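Local coordinates for protein NEQ011 (Nanoarchaeum equitans Kin4-M, PDB 6GQ8) that probably reduces superoxide as a neelaredoxin-type superoxide reductase, using an iron ion held by four histidines and a cysteine, at residues S40-W45 against K66-Y71; D47-P52 against P57-R62. One frame throughout, in Å; residues are numbered along the deposited sequence.

Interaction 1 of 2, residues S40-W45 against K66-Y71. With FE (Fe (III) ion), chain E.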
# COMPACT_ATOMS: atom_id res chain seq x y z
N SER A 40 -2.27 -13.27 -14.21
CA SER A 40 -3.33 -12.48 -14.83
C SER A 40 -4.68 -12.64 -14.14
O SER A 40 -5.68 -12.14 -14.65
CB SER A 40 -3.46 -12.83 -16.31
OG SER A 40 -2.27 -12.51 -17.01
N HIS A 41 -4.72 -13.33 -12.99
CA HIS A 41 -5.98 -13.51 -12.27
C HIS A 41 -5.66 -13.90 -10.84
O HIS A 41 -5.26 -15.05 -10.59
CB HIS A 41 -6.85 -14.57 -12.95
CG HIS A 41 -8.22 -14.68 -12.36
ND1 HIS A 41 -9.05 -15.76 -12.58
CD2 HIS A 41 -8.92 -13.84 -11.56
CE1 HIS A 41 -10.19 -15.59 -11.94
NE2 HIS A 41 -10.14 -14.42 -11.32
N HIS A 42 -5.83 -12.97 -9.90
CA HIS A 42 -5.51 -13.25 -8.51
C HIS A 42 -6.18 -12.22 -7.61
O HIS A 42 -6.60 -11.15 -8.06
CB HIS A 42 -4.00 -13.24 -8.27
CG HIS A 42 -3.32 -11.97 -8.68
ND1 HIS A 42 -2.58 -11.86 -9.84
CD2 HIS A 42 -3.27 -10.75 -8.09
CE1 HIS A 42 -2.10 -10.64 -9.94
NE2 HIS A 42 -2.51 -9.94 -8.89
N ILE A 43 -6.28 -12.58 -6.33
CA ILE A 43 -6.74 -11.64 -5.31
C ILE A 43 -5.53 -10.81 -4.89
O ILE A 43 -4.55 -11.35 -4.37
CB ILE A 43 -7.35 -12.37 -4.11
CG1 ILE A 43 -8.46 -13.33 -4.56
CG2 ILE A 43 -7.89 -11.36 -3.10
CD1 ILE A 43 -9.63 -12.66 -5.23
N GLN A 44 -5.60 -9.50 -5.13
CA GLN A 44 -4.43 -8.65 -4.96
C GLN A 44 -4.31 -8.07 -3.56
O GLN A 44 -3.21 -8.01 -3.01
CB GLN A 44 -4.46 -7.52 -5.99
CG GLN A 44 -3.12 -6.85 -6.22
CD GLN A 44 -3.14 -5.90 -7.40
OE1 GLN A 44 -3.61 -4.76 -7.29
NE2 GLN A 44 -2.65 -6.36 -8.55
N TRP A 45 -5.42 -7.64 -2.96
CA TRP A 45 -5.34 -6.98 -1.67
C TRP A 45 -6.69 -7.03 -0.96
O TRP A 45 -7.72 -7.33 -1.57
CB TRP A 45 -4.87 -5.52 -1.81
CG TRP A 45 -5.67 -4.69 -2.78
CD1 TRP A 45 -5.35 -4.42 -4.09
CD2 TRP A 45 -6.91 -4.02 -2.53
NE1 TRP A 45 -6.31 -3.62 -4.65
CE2 TRP A 45 -7.28 -3.35 -3.71
CE3 TRP A 45 -7.73 -3.90 -1.40
CZ2 TRP A 45 -8.44 -2.59 -3.81
CZ3 TRP A 45 -8.89 -3.15 -1.50
CH2 TRP A 45 -9.23 -2.50 -2.70
N LYS A 66 1.39 -10.14 -2.58
CA LYS A 66 2.27 -9.62 -3.61
C LYS A 66 2.78 -10.65 -4.60
O LYS A 66 3.11 -10.29 -5.74
CB LYS A 66 3.47 -8.92 -2.97
CG LYS A 66 3.14 -7.63 -2.25
CD LYS A 66 2.56 -6.61 -3.22
CE LYS A 66 2.88 -5.19 -2.82
NZ LYS A 66 2.34 -4.25 -3.83
N ALA A 67 2.87 -11.93 -4.22
CA ALA A 67 3.44 -12.95 -5.08
C ALA A 67 2.33 -13.76 -5.75
O ALA A 67 1.40 -14.21 -5.08
CB ALA A 67 4.38 -13.87 -4.30
N HIS A 68 2.45 -13.95 -7.06
CA HIS A 68 1.44 -14.65 -7.85
C HIS A 68 2.10 -15.49 -8.93
O HIS A 68 1.63 -15.55 -10.07
CB HIS A 68 0.44 -13.66 -8.46
CG HIS A 68 -0.13 -12.69 -7.47
ND1 HIS A 68 -1.05 -13.05 -6.52
CD2 HIS A 68 0.10 -11.36 -7.29
CE1 HIS A 68 -1.37 -11.99 -5.79
NE2 HIS A 68 -0.68 -10.95 -6.24
N GLY A 69 3.20 -16.14 -8.59
CA GLY A 69 3.90 -17.03 -9.50
C GLY A 69 5.36 -16.70 -9.71
O GLY A 69 6.09 -17.53 -10.28
N GLU A 70 5.82 -15.52 -9.28
CA GLU A 70 7.23 -15.16 -9.44
C GLU A 70 8.12 -16.17 -8.74
O GLU A 70 8.05 -16.33 -7.51
CB GLU A 70 7.47 -13.76 -8.87
CG GLU A 70 6.78 -12.64 -9.65
CD GLU A 70 5.36 -12.37 -9.18
OE1 GLU A 70 4.83 -13.19 -8.39
OE2 GLU A 70 4.78 -11.35 -9.60
N TYR A 71 8.95 -16.86 -9.52
CA TYR A 71 9.82 -17.92 -9.02
C TYR A 71 9.03 -18.97 -8.24
O TYR A 71 9.52 -19.55 -7.27
CB TYR A 71 10.95 -17.34 -8.16
CG TYR A 71 11.78 -16.30 -8.88
CD1 TYR A 71 12.67 -16.67 -9.88
CD2 TYR A 71 11.68 -14.95 -8.56
CE1 TYR A 71 13.43 -15.73 -10.55
CE2 TYR A 71 12.44 -14.00 -9.22
CZ TYR A 71 13.31 -14.39 -10.22
OH TYR A 71 14.07 -13.45 -10.88
FE FE E . -11.75 -13.63 -9.86

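Interaction 2 of 2, residues D47-P52 against P57-R62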
# COMPACT_ATOMS: atom_id res chain seq x y z
N ASP A 47 -8.71 -4.51 2.09
CA ASP A 47 -8.78 -3.41 3.04
C ASP A 47 -9.76 -3.77 4.14
O ASP A 47 -10.84 -4.31 3.87
CB ASP A 47 -9.22 -2.11 2.36
CG ASP A 47 -8.06 -1.35 1.73
OD1 ASP A 47 -6.94 -1.45 2.25
OD2 ASP A 47 -8.29 -0.66 0.72
N LEU A 48 -9.39 -3.47 5.39
CA LEU A 48 -10.24 -3.74 6.54
C LEU A 48 -10.58 -2.43 7.24
O LEU A 48 -9.68 -1.68 7.63
CB LEU A 48 -9.55 -4.70 7.52
CG LEU A 48 -10.31 -5.00 8.81
CD1 LEU A 48 -11.56 -5.82 8.54
CD2 LEU A 48 -9.41 -5.70 9.82
N TYR A 49 -11.87 -2.16 7.39
CA TYR A 49 -12.35 -0.98 8.09
C TYR A 49 -13.18 -1.38 9.30
O TYR A 49 -13.76 -2.48 9.34
CB TYR A 49 -13.20 -0.09 7.17
CG TYR A 49 -12.50 0.37 5.91
CD1 TYR A 49 -11.87 1.61 5.85
CD2 TYR A 49 -12.50 -0.42 4.77
CE1 TYR A 49 -11.24 2.04 4.70
CE2 TYR A 49 -11.88 0.01 3.61
CZ TYR A 49 -11.25 1.23 3.58
OH TYR A 49 -10.63 1.65 2.43
N PHE A 50 -13.24 -0.49 10.28
CA PHE A 50 -14.18 -0.60 11.39
C PHE A 50 -15.03 0.67 11.40
O PHE A 50 -14.49 1.78 11.46
CB PHE A 50 -13.47 -0.78 12.73
CG PHE A 50 -14.40 -0.76 13.91
CD1 PHE A 50 -15.46 -1.66 13.99
CD2 PHE A 50 -14.22 0.14 14.94
CE1 PHE A 50 -16.32 -1.65 15.08
CE2 PHE A 50 -15.08 0.16 16.04
CZ PHE A 50 -16.13 -0.74 16.10
N GLU A 51 -16.34 0.50 11.30
CA GLU A 51 -17.28 1.62 11.33
C GLU A 51 -18.05 1.56 12.64
O GLU A 51 -19.08 0.87 12.73
CB GLU A 51 -18.23 1.58 10.13
CG GLU A 51 -19.13 2.80 10.04
CD GLU A 51 -20.07 2.76 8.86
OE1 GLU A 51 -19.71 2.15 7.82
OE2 GLU A 51 -21.18 3.33 8.96
N PRO A 52 -17.60 2.26 13.68
CA PRO A 52 -18.38 2.29 14.92
C PRO A 52 -19.73 2.94 14.68
O PRO A 52 -19.87 3.85 13.86
CB PRO A 52 -17.51 3.13 15.87
CG PRO A 52 -16.59 3.90 14.98
CD PRO A 52 -16.38 3.07 13.76
N PRO A 57 -16.23 5.30 9.01
CA PRO A 57 -15.40 4.10 8.96
C PRO A 57 -13.93 4.44 9.16
O PRO A 57 -13.40 5.37 8.55
CB PRO A 57 -15.65 3.54 7.55
CG PRO A 57 -16.12 4.72 6.76
CD PRO A 57 -16.89 5.58 7.72
N THR A 58 -13.28 3.70 10.05
CA THR A 58 -11.86 3.88 10.33
C THR A 58 -11.07 2.77 9.65
O THR A 58 -11.36 1.59 9.84
CB THR A 58 -11.59 3.87 11.84
OG1 THR A 58 -12.20 5.02 12.44
CG2 THR A 58 -10.09 3.88 12.11
N HIS A 59 -10.08 3.16 8.85
CA HIS A 59 -9.23 2.19 8.18
C HIS A 59 -8.34 1.51 9.22
O HIS A 59 -7.57 2.17 9.92
CB HIS A 59 -8.37 2.87 7.11
CG HIS A 59 -7.89 1.93 6.05
ND1 HIS A 59 -7.25 2.37 4.91
CD2 HIS A 59 -7.95 0.59 5.95
CE1 HIS A 59 -6.94 1.34 4.15
NE2 HIS A 59 -7.35 0.24 4.76
N ILE A 60 -8.45 0.19 9.32
CA ILE A 60 -7.71 -0.58 10.31
C ILE A 60 -6.45 -1.19 9.72
O ILE A 60 -5.36 -1.07 10.29
CB ILE A 60 -8.60 -1.67 10.94
CG1 ILE A 60 -9.80 -1.05 11.66
CG2 ILE A 60 -7.79 -2.53 11.89
CD1 ILE A 60 -9.42 -0.12 12.80
N ALA A 61 -6.56 -1.85 8.57
CA ALA A 61 -5.42 -2.52 7.97
C ALA A 61 -5.55 -2.53 6.46
O ALA A 61 -6.66 -2.48 5.91
CB ALA A 61 -5.27 -3.95 8.49
N ARG A 62 -4.40 -2.57 5.79
CA ARG A 62 -4.32 -2.79 4.35
C ARG A 62 -3.29 -3.89 4.10
O ARG A 62 -2.14 -3.77 4.53
CB ARG A 62 -3.93 -1.50 3.62
CG ARG A 62 -3.63 -1.63 2.13
CD ARG A 62 -3.65 -0.26 1.44
NE ARG A 62 -5.01 0.20 1.16
CZ ARG A 62 -5.31 1.40 0.69
NH1 ARG A 62 -4.35 2.29 0.45
NH2 ARG A 62 -6.57 1.73 0.45

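Interaction 1 of 2, residues S40-W45 against K66-Y71
Behind the iron site of this superoxide reductase, one residue along from the ligand His41, the rings of His42 and His68 lie face to face and join segment 40-45 to the loop 66-71. The two imidazoles are almost parallel, their planes at 10° and their centroids 3.4 Å apart. CD2 of His42 sits over the centre of the His68 ring, and its closest approach is 3.2 Å to His68 NE2. The bond from CA to CB of His42 already points toward 66-71, and a chi1 of 56° sets CG between the backbone N and the carbonyl carbon, with the ring lying flat over His68. Imidazole suits both positions: each ring offers a flat face to the other and keeps ND1 for a bond at its rim, His42 with the carbonyl O of Glu38 and His68 with Asn37 OD1, which probably limits how far either ring can turn. His68 is further fixed through its backbone, whose N gives a nearly straight bond of 2.8 Å to the syn lone pair of Glu70 OE1. His41 points away from the stack and binds the iron through NE2 at 2.3 Å, alongside His10, His35, Cys97 and His100. The stack lies beside strand 43-52, whose neighbour, strand 89-97, ends in Cys97, and the loop 66-71 leads from strand 58-65 to strand 74-84.

Interaction 2 of 2, residues D47-P52 against P57-R62
Leu48, Phe50, Ile60 and Ala61 form the apolar centre of the contact. CG1 of Ile60 reaches CB of Phe50 at 3.8 Å, while its other branch, CG2, meets CD2 of Leu48. The branched isoleucine thus touches both neighbours at once, and the short Ala61 lets its CB lie against CB of Leu48, whose side chain also packs on Ile25, Ile27 and Val81 of the facing sheet. These strands form an antiparallel beta hairpin with a classic beta bulge: Ile60 and Ala61 both face Leu48, and Leu48 O accepts from Ile60 N at 2.8 Å and from Ala61 N at 3.3 Å. Beyond the bulge, Phe50 and Thr58 exchange two backbone bonds, while at the turn end Pro57 packs against the aliphatic part of Glu51.

On the sheet face of Asp47, Tyr49 and His59, the tyrosine and imidazole rings make an offset stack, planes at 23°, with Tyr49 CE1 3.6 Å from His59 CG. The His59 ring turns its edge to Asp47, whose OD1 takes a weak bond from NE2; His59 ND1 accepts a hydrogen bond from Trp45 NE1 of the fourth subunit. At the polar edge Arg62 holds the carboxylate side-on in a two-nitrogen salt bridge, NE meeting the syn lone pair of Asp47 OD1 at 2.8 Å and NH2 reaching Asp47 OD2 at 3.0 Å. A bend at its chi3 (-79°) brings the guanidinium alongside the acid, and NH1 forms a salt bridge with Glu64 of the fourth subunit. A leucine in place of Arg62 would probably leave the buried Asp47 carboxylate without its arginine mate, with the weak bond from His59 still in place, and would cost Glu64 of that subunit its salt bridge to NH1.

Interactions 1 and 2 lie about 24 Å apart, centre to centre, on opposite sides of the chain's centre, yet both use strand 43-52. Its earlier part belongs to interaction 1, whose segment carries the ligand His41, and its later part pairs with strand 58-65 in interaction 2. Along the chain the hairpin of 47-52 and 57-62 is nested inside the loop closed by 40-45 and 66-71. The strand therefore runs from the metal site into the body of the beta sandwich. Both contacts also touch the second subunit: Ala67 of one chain packs on Ile60 of the other, linking the loop of interaction 1 with the hairpin of interaction 2 across the tetramer.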